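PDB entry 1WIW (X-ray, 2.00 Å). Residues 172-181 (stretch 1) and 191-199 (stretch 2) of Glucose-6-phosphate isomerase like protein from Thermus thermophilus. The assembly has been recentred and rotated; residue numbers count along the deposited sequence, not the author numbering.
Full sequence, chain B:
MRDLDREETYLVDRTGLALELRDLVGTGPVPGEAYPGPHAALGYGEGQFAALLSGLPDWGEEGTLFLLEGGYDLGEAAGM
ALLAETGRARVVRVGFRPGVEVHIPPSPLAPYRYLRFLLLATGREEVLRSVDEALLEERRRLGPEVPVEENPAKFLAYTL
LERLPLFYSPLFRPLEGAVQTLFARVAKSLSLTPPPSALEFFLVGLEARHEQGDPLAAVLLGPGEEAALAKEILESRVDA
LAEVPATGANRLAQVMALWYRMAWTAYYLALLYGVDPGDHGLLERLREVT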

# COMPACT_ATOMS: atom_id res chain seq x y z
N PHE B 172 8.62 -6.60 -6.95
CA PHE B 172 7.18 -6.83 -6.81
C PHE B 172 6.72 -5.97 -5.65
O PHE B 172 6.90 -6.33 -4.48
CB PHE B 172 6.90 -8.30 -6.53
CG PHE B 172 5.46 -8.68 -6.65
CD1 PHE B 172 4.78 -9.22 -5.57
CD2 PHE B 172 4.78 -8.49 -7.85
CE1 PHE B 172 3.44 -9.59 -5.68
CE2 PHE B 172 3.44 -8.85 -7.97
CZ PHE B 172 2.77 -9.40 -6.88
N ARG B 173 6.13 -4.82 -5.97
CA ARG B 173 5.68 -3.87 -4.95
C ARG B 173 4.76 -4.43 -3.87
O ARG B 173 4.86 -4.04 -2.71
CB ARG B 173 5.05 -2.64 -5.62
CG ARG B 173 6.01 -1.83 -6.49
CD ARG B 173 7.23 -1.34 -5.71
NE ARG B 173 6.84 -0.55 -4.54
CZ ARG B 173 6.44 0.72 -4.58
NH1 ARG B 173 6.09 1.33 -3.45
NH2 ARG B 173 6.42 1.38 -5.73
N PRO B 174 3.84 -5.34 -4.23
CA PRO B 174 2.95 -5.87 -3.19
C PRO B 174 3.67 -6.62 -2.07
O PRO B 174 3.08 -6.87 -1.01
CB PRO B 174 1.99 -6.76 -3.98
CG PRO B 174 1.89 -6.05 -5.29
CD PRO B 174 3.34 -5.71 -5.57
N LEU B 175 4.93 -6.98 -2.28
CA LEU B 175 5.69 -7.69 -1.25
C LEU B 175 5.84 -6.81 -0.00
O LEU B 175 5.76 -7.31 1.12
CB LEU B 175 7.08 -8.10 -1.77
CG LEU B 175 8.04 -8.68 -0.72
CD1 LEU B 175 7.43 -9.94 -0.09
CD2 LEU B 175 9.38 -9.01 -1.37
N GLU B 176 6.05 -5.51 -0.20
CA GLU B 176 6.22 -4.56 0.90
C GLU B 176 5.06 -4.67 1.89
O GLU B 176 5.26 -4.74 3.11
CB GLU B 176 6.29 -3.13 0.36
CG GLU B 176 7.45 -2.91 -0.59
CD GLU B 176 7.25 -1.71 -1.50
OE1 GLU B 176 8.13 -1.46 -2.34
OE2 GLU B 176 6.21 -1.03 -1.38
N GLY B 177 3.84 -4.65 1.36
CA GLY B 177 2.66 -4.75 2.19
C GLY B 177 2.61 -6.06 2.95
O GLY B 177 2.24 -6.08 4.12
N ALA B 178 2.98 -7.15 2.29
CA ALA B 178 2.96 -8.46 2.93
C ALA B 178 3.99 -8.52 4.07
O ALA B 178 3.73 -9.14 5.11
CB ALA B 178 3.24 -9.56 1.91
N VAL B 179 5.15 -7.90 3.87
CA VAL B 179 6.19 -7.89 4.89
C VAL B 179 5.79 -6.96 6.03
O VAL B 179 6.06 -7.25 7.20
CB VAL B 179 7.56 -7.47 4.31
CG1 VAL B 179 8.56 -7.26 5.45
CG2 VAL B 179 8.09 -8.56 3.37
N GLN B 180 5.15 -5.85 5.69
CA GLN B 180 4.69 -4.90 6.72
C GLN B 180 3.74 -5.68 7.63
O GLN B 180 3.77 -5.51 8.86
CB GLN B 180 3.94 -3.74 6.07
CG GLN B 180 3.49 -2.65 7.05
CD GLN B 180 2.76 -1.51 6.35
OE1 GLN B 180 2.64 -0.40 6.90
NE2 GLN B 180 2.26 -1.77 5.15
N THR B 181 2.91 -6.52 7.03
CA THR B 181 1.96 -7.34 7.77
C THR B 181 2.65 -8.37 8.65
O THR B 181 2.21 -8.63 9.78
CB THR B 181 0.98 -8.05 6.80
OG1 THR B 181 0.04 -7.09 6.30
CG2 THR B 181 0.22 -9.17 7.50
N SER B 191 5.89 -0.62 10.96
CA SER B 191 6.81 -0.47 9.84
C SER B 191 6.02 0.24 8.74
O SER B 191 4.80 0.38 8.85
CB SER B 191 7.31 -1.83 9.33
OG SER B 191 6.25 -2.61 8.79
N LEU B 192 6.70 0.71 7.71
CA LEU B 192 5.97 1.37 6.64
C LEU B 192 6.47 1.01 5.26
O LEU B 192 7.54 0.42 5.09
CB LEU B 192 5.99 2.89 6.78
CG LEU B 192 7.26 3.61 6.34
CD1 LEU B 192 6.92 5.05 5.96
CD2 LEU B 192 8.28 3.54 7.45
N THR B 193 5.67 1.40 4.28
CA THR B 193 5.94 1.16 2.88
C THR B 193 5.84 2.48 2.14
O THR B 193 5.12 3.39 2.55
CB THR B 193 4.87 0.21 2.31
OG1 THR B 193 5.09 -1.11 2.85
CG2 THR B 193 4.93 0.16 0.80
N PRO B 194 6.60 2.63 1.04
CA PRO B 194 6.52 3.88 0.29
C PRO B 194 5.30 3.83 -0.61
O PRO B 194 4.70 2.78 -0.80
CB PRO B 194 7.83 3.90 -0.49
CG PRO B 194 8.06 2.44 -0.76
CD PRO B 194 7.72 1.79 0.57
N PRO B 195 4.88 4.98 -1.15
CA PRO B 195 3.72 5.00 -2.04
C PRO B 195 4.10 4.48 -3.43
O PRO B 195 5.25 4.09 -3.66
CB PRO B 195 3.33 6.49 -2.05
CG PRO B 195 4.66 7.17 -1.91
CD PRO B 195 5.32 6.35 -0.82
N PRO B 196 3.14 4.45 -4.37
CA PRO B 196 3.44 3.97 -5.72
C PRO B 196 4.69 4.61 -6.32
O PRO B 196 5.55 3.92 -6.87
CB PRO B 196 2.18 4.32 -6.48
CG PRO B 196 1.12 4.01 -5.46
CD PRO B 196 1.69 4.62 -4.19
N SER B 197 4.79 5.94 -6.23
CA SER B 197 5.97 6.66 -6.74
C SER B 197 6.97 6.64 -5.60
O SER B 197 7.18 7.64 -4.91
CB SER B 197 5.62 8.11 -7.08
OG SER B 197 4.67 8.19 -8.13
N ALA B 198 7.60 5.48 -5.40
CA ALA B 198 8.54 5.29 -4.31
C ALA B 198 9.80 6.16 -4.30
O ALA B 198 10.13 6.77 -3.29
CB ALA B 198 8.94 3.82 -4.22
N LEU B 199 10.51 6.22 -5.42
CA LEU B 199 11.74 6.99 -5.47
C LEU B 199 11.53 8.49 -5.22
O LEU B 199 12.33 9.13 -4.55
CB LEU B 199 12.46 6.76 -6.81
CG LEU B 199 12.78 5.29 -7.12
CD1 LEU B 199 13.57 5.19 -8.41
CD2 LEU B 199 13.57 4.67 -5.97
O HOH W 1 4.47 -3.56 10.57

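The contact is a small, mainly polar one, in which one side of a helix lies along an extended, proline-rich segment and is fastened to it chiefly by an arginine that binds backbone carbonyls. Stretch 1 is helical over most of its length, and stretch 2 runs past it as loop until a new helix begins at A198. The two stretches run in opposite directions: Q180 lies beside S191, E176 beside T193 and R173 nearest P196, with CA atoms 5.8, 6.1 and 8.2 Å apart, so the stretches diverge toward the arginine end. R173, E176 and Q180 all point their CA-to-CB bonds toward stretch 2.

The widening gap is bridged by R173, whose long side chain, with its first three chi angles all m, brings the guanidinium to the prolines. R173 NH1 donates to P195 O at 2.9 Å in an almost straight hydrogen bond, and R173 NH2 donates to P196 O, also at 2.9 Å, with a more bent geometry. Proline has no amide hydrogen to give, but its carbonyl remains a good acceptor, and arginine, rich in donors, suits a run of such carbonyls. These oxygens lie at the edge of the guanidinium, near its plane, where its N-H groups point. One flat face is left for the methyl of A198, with CB 3.8 Å from R173 NH2; the small side chain fits against it.

E176, three residues on, holds the arginine from its own stretch. A salt bridge joins R173 NE to E176 OE1 at 2.7 Å, so the carboxylate balances the positive charge while the guanidinium still reaches the carbonyls. Both partners therefore help to shape the contact, although the glutamate makes no hydrogen bond across it.

At the middle, the CA-to-CB bond of T193 points toward the helix. Beside it, G177 has no side chain, and its N lies 4.0 Å from T193 OG1. That hydroxyl is buried by the contact without a polar partner, which is generally unfavourable.

At the other end, Q180 extends with chi1 and chi2 both t, and its CG lies 3.3 Å from S191 OG. Water 1 links the same two residues: it donates to Q180 O at 2.7 Å and accepts from S191 OG at 2.7 Å. Serine suits this place because its short side chain carries a hydroxyl that can reach the water, which in turn ties it to the helix backbone.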